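Local coordinates for putative epoxide hydrolase protein (Klebsiella pneumoniae subsp. pneumoniae, PDB 5BOV) that is a putative epoxide hydrolase of the alpha/beta-hydrolase fold that may instead act on esters such as monoacylglycerols, at residues 158-164 with 217-223. Sequence-based numbering, arbitrary orientation.
Sequences YQFYFAT and YRWRLGL
The last turns of helices 157-162 and 209-220 pack here within the largely helical region inserted between strands 127-133 and 247-252, consistent with the cap of an alpha/beta hydrolase. The backbones come close: CA of Gln-159 lies 5.4 Å from CA of Tyr-217, and CA of Ala-163 5.6 Å from CA of Arg-218. On the inner side the rings of Tyr-158, Phe-162 and Tyr-217 cluster. Tyr-158 (chi1 p) turns its edge to the face of Tyr-217 (chi1 m) in a T-shaped pair, centroids 5.6 Å apart and planes at 87°; Phe-162 CD2 meets Tyr-217 CD2 obliquely at 3.6 Å. Arg-218, extended beyond chi1 m, reaches across to the carbonyl of Phe-162: its NE (2.9 Å) and NH2 (3.1 Å) both donate to Phe-162 O. Arg-220 NE makes a weak hydrogen bond to Gln-159 OE1 (3.1 Å), and a water accepts from Arg-220 NH2 and, weakly, from Gln-159 NE2. Leu-221 CD2 lies 3.8 Å from Phe-160 CE1, and Leu-223 CD1 3.7 Å from Ala-163 CB. Gly-222, with positive phi, ends helix 209-220 in a Schellman motif; Thr-164 N-caps helix 165-173. Inward, Trp-40 joins the aromatic cluster, Tyr-217 OH is hydrogen-bonded to Trp-111 NE1, within the probable nucleophile elbow at the end of strand 104-108, and helix 175-186 packs against Tyr-158 and Phe-162.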
loop_
_atom_site.group_PDB
_atom_site.type_symbol
_atom_site.label_atom_id
_atom_site.label_comp_id
_atom_site.label_asym_id
_atom_site.label_seq_id
_atom_site.Cartn_x
_atom_site.Cartn_y
_atom_site.Cartn_z
ATOM N N TYR A 158 -7.382 -15.246 5.740
ATOM C CA TYR A 158 -8.131 -14.133 6.232
ATOM C C TYR A 158 -9.058 -13.523 5.196
ATOM O O TYR A 158 -10.089 -13.003 5.551
ATOM C CB TYR A 158 -7.196 -13.042 6.828
ATOM C CG TYR A 158 -6.095 -12.628 5.873
ATOM C CD1 TYR A 158 -4.855 -13.321 5.865
ATOM C CD2 TYR A 158 -6.296 -11.604 4.981
ATOM C CE1 TYR A 158 -3.854 -12.968 4.957
ATOM C CE2 TYR A 158 -5.332 -11.264 4.086
ATOM C CZ TYR A 158 -4.112 -11.968 4.085
ATOM O OH TYR A 158 -3.150 -11.558 3.187
ATOM N N GLN A 159 -8.731 -13.607 3.907
ATOM C CA GLN A 159 -9.581 -12.985 2.934
ATOM C C GLN A 159 -10.886 -13.747 2.862
ATOM O O GLN A 159 -11.962 -13.181 2.665
ATOM C CB GLN A 159 -8.911 -12.878 1.562
ATOM C CG GLN A 159 -8.833 -14.099 0.682
ATOM C CD GLN A 159 -8.159 -13.788 -0.679
ATOM O OE1 GLN A 159 -7.979 -12.615 -1.056
ATOM N NE2 GLN A 159 -7.764 -14.791 -1.358
ATOM N N PHE A 160 -10.794 -15.047 3.022
ATOM C CA PHE A 160 -12.024 -15.913 3.064
ATOM C C PHE A 160 -12.810 -15.728 4.360
ATOM O O PHE A 160 -14.076 -15.618 4.303
ATOM C CB PHE A 160 -11.734 -17.372 2.831
ATOM C CG PHE A 160 -10.836 -17.599 1.640
ATOM C CD1 PHE A 160 -11.321 -17.417 0.355
ATOM C CD2 PHE A 160 -9.535 -18.017 1.821
ATOM C CE1 PHE A 160 -10.492 -17.557 -0.750
ATOM C CE2 PHE A 160 -8.698 -18.141 0.725
ATOM C CZ PHE A 160 -9.182 -17.932 -0.554
ATOM N N TYR A 161 -12.112 -15.577 5.484
ATOM C CA TYR A 161 -12.788 -15.163 6.712
ATOM C C TYR A 161 -13.620 -13.880 6.515
ATOM O O TYR A 161 -14.806 -13.778 6.834
ATOM C CB TYR A 161 -11.743 -14.937 7.779
ATOM C CG TYR A 161 -12.263 -14.660 9.176
ATOM C CD1 TYR A 161 -13.114 -15.575 9.836
ATOM C CD2 TYR A 161 -11.871 -13.581 9.895
ATOM C CE1 TYR A 161 -13.545 -15.360 11.141
ATOM C CE2 TYR A 161 -12.282 -13.359 11.201
ATOM C CZ TYR A 161 -13.104 -14.254 11.857
ATOM O OH TYR A 161 -13.518 -14.010 13.155
ATOM N N PHE A 162 -12.964 -12.863 5.914
ATOM C CA PHE A 162 -13.577 -11.542 5.687
ATOM C C PHE A 162 -14.783 -11.580 4.699
ATOM O O PHE A 162 -15.586 -10.677 4.654
ATOM C CB PHE A 162 -12.555 -10.490 5.218
ATOM C CG PHE A 162 -11.456 -10.170 6.227
ATOM C CD1 PHE A 162 -11.648 -10.314 7.592
ATOM C CD2 PHE A 162 -10.248 -9.662 5.758
ATOM C CE1 PHE A 162 -10.603 -10.062 8.455
ATOM C CE2 PHE A 162 -9.211 -9.379 6.623
ATOM C CZ PHE A 162 -9.417 -9.565 7.987
ATOM N N ALA A 163 -14.915 -12.664 3.948
ATOM C CA ALA A 163 -16.028 -12.811 3.030
ATOM C C ALA A 163 -17.342 -13.152 3.750
ATOM O O ALA A 163 -18.365 -13.147 3.104
ATOM C CB ALA A 163 -15.705 -13.884 2.015
ATOM N N THR A 164 -17.282 -13.511 5.043
ATOM C CA THR A 164 -18.427 -13.914 5.822
ATOM C C THR A 164 -18.828 -12.883 6.844
ATOM O O THR A 164 -17.988 -12.085 7.281
ATOM C CB THR A 164 -18.175 -15.230 6.561
ATOM O OG1 THR A 164 -17.218 -15.051 7.589
ATOM C CG2 THR A 164 -17.705 -16.317 5.574
ATOM N N TYR A 217 -11.253 -7.077 0.472
ATOM C CA TYR A 217 -11.140 -8.524 0.287
ATOM C C TYR A 217 -12.386 -9.162 -0.396
ATOM O O TYR A 217 -12.218 -10.047 -1.249
ATOM C CB TYR A 217 -10.710 -9.223 1.581
ATOM C CG TYR A 217 -9.317 -8.851 1.899
ATOM C CD1 TYR A 217 -8.246 -9.280 1.105
ATOM C CD2 TYR A 217 -9.016 -7.937 2.897
ATOM C CE1 TYR A 217 -6.934 -8.833 1.329
ATOM C CE2 TYR A 217 -7.705 -7.561 3.146
ATOM C CZ TYR A 217 -6.682 -7.995 2.345
ATOM O OH TYR A 217 -5.398 -7.503 2.552
ATOM N N ARG A 218 -13.567 -8.586 -0.166
ATOM C CA ARG A 218 -14.727 -9.050 -0.900
ATOM C C ARG A 218 -14.610 -8.663 -2.369
ATOM O O ARG A 218 -14.929 -9.488 -3.270
ATOM C CB ARG A 218 -16.017 -8.579 -0.282
ATOM C CG ARG A 218 -16.270 -9.296 1.022
ATOM C CD ARG A 218 -17.533 -8.794 1.692
ATOM N NE ARG A 218 -17.600 -9.457 3.016
ATOM C CZ ARG A 218 -18.584 -9.306 3.871
ATOM N NH1 ARG A 218 -19.606 -8.498 3.553
ATOM N NH2 ARG A 218 -18.528 -9.910 5.073
ATOM N N TRP A 219 -14.151 -7.450 -2.675
ATOM C CA TRP A 219 -13.983 -7.101 -4.074
ATOM C C TRP A 219 -12.999 -8.031 -4.769
ATOM O O TRP A 219 -13.247 -8.497 -5.856
ATOM C CB TRP A 219 -13.537 -5.618 -4.260
ATOM C CG TRP A 219 -13.523 -5.174 -5.726
ATOM C CD1 TRP A 219 -14.493 -4.477 -6.366
ATOM C CD2 TRP A 219 -12.484 -5.368 -6.680
ATOM N NE1 TRP A 219 -14.162 -4.274 -7.658
ATOM C CE2 TRP A 219 -12.917 -4.800 -7.878
ATOM C CE3 TRP A 219 -11.263 -6.010 -6.651
ATOM C CZ2 TRP A 219 -12.157 -4.791 -9.001
ATOM C CZ3 TRP A 219 -10.494 -5.995 -7.763
ATOM C CH2 TRP A 219 -10.931 -5.400 -8.934
ATOM N N ARG A 220 -11.899 -8.356 -4.088
ATOM C CA ARG A 220 -10.841 -9.128 -4.672
ATOM C C ARG A 220 -11.335 -10.527 -5.080
ATOM O O ARG A 220 -10.869 -11.065 -6.064
ATOM C CB ARG A 220 -9.736 -9.273 -3.646
ATOM C CG ARG A 220 -8.510 -9.958 -4.129
ATOM C CD ARG A 220 -7.476 -9.935 -2.994
ATOM N NE ARG A 220 -6.473 -10.971 -3.261
ATOM C CZ ARG A 220 -5.495 -10.858 -4.127
ATOM N NH1 ARG A 220 -5.321 -9.727 -4.822
ATOM N NH2 ARG A 220 -4.673 -11.884 -4.293
ATOM N N LEU A 221 -12.291 -11.059 -4.303
ATOM C CA LEU A 221 -12.875 -12.369 -4.520
ATOM C C LEU A 221 -14.071 -12.350 -5.478
ATOM O O LEU A 221 -14.690 -13.397 -5.718
ATOM C CB LEU A 221 -13.261 -12.978 -3.189
ATOM C CG LEU A 221 -12.106 -13.332 -2.238
ATOM C CD1 LEU A 221 -12.639 -13.693 -0.891
ATOM C CD2 LEU A 221 -11.270 -14.440 -2.841
ATOM N N GLY A 222 -14.406 -11.196 -6.006
ATOM C CA GLY A 222 -15.520 -11.069 -6.915
ATOM C C GLY A 222 -16.853 -11.051 -6.206
ATOM O O GLY A 222 -17.862 -11.301 -6.843
ATOM N N LEU A 223 -16.892 -10.719 -4.915
ATOM C CA LEU A 223 -18.099 -10.758 -4.122
ATOM C C LEU A 223 -18.752 -9.418 -3.888
ATOM O O LEU A 223 -19.730 -9.299 -3.179
ATOM C CB LEU A 223 -17.803 -11.415 -2.771
ATOM C CG LEU A 223 -17.231 -12.814 -2.865
ATOM C CD1 LEU A 223 -16.845 -13.276 -1.483
ATOM C CD2 LEU A 223 -18.265 -13.748 -3.487
HETATM O O HOH W 1 -5.470 -14.600 -3.747
#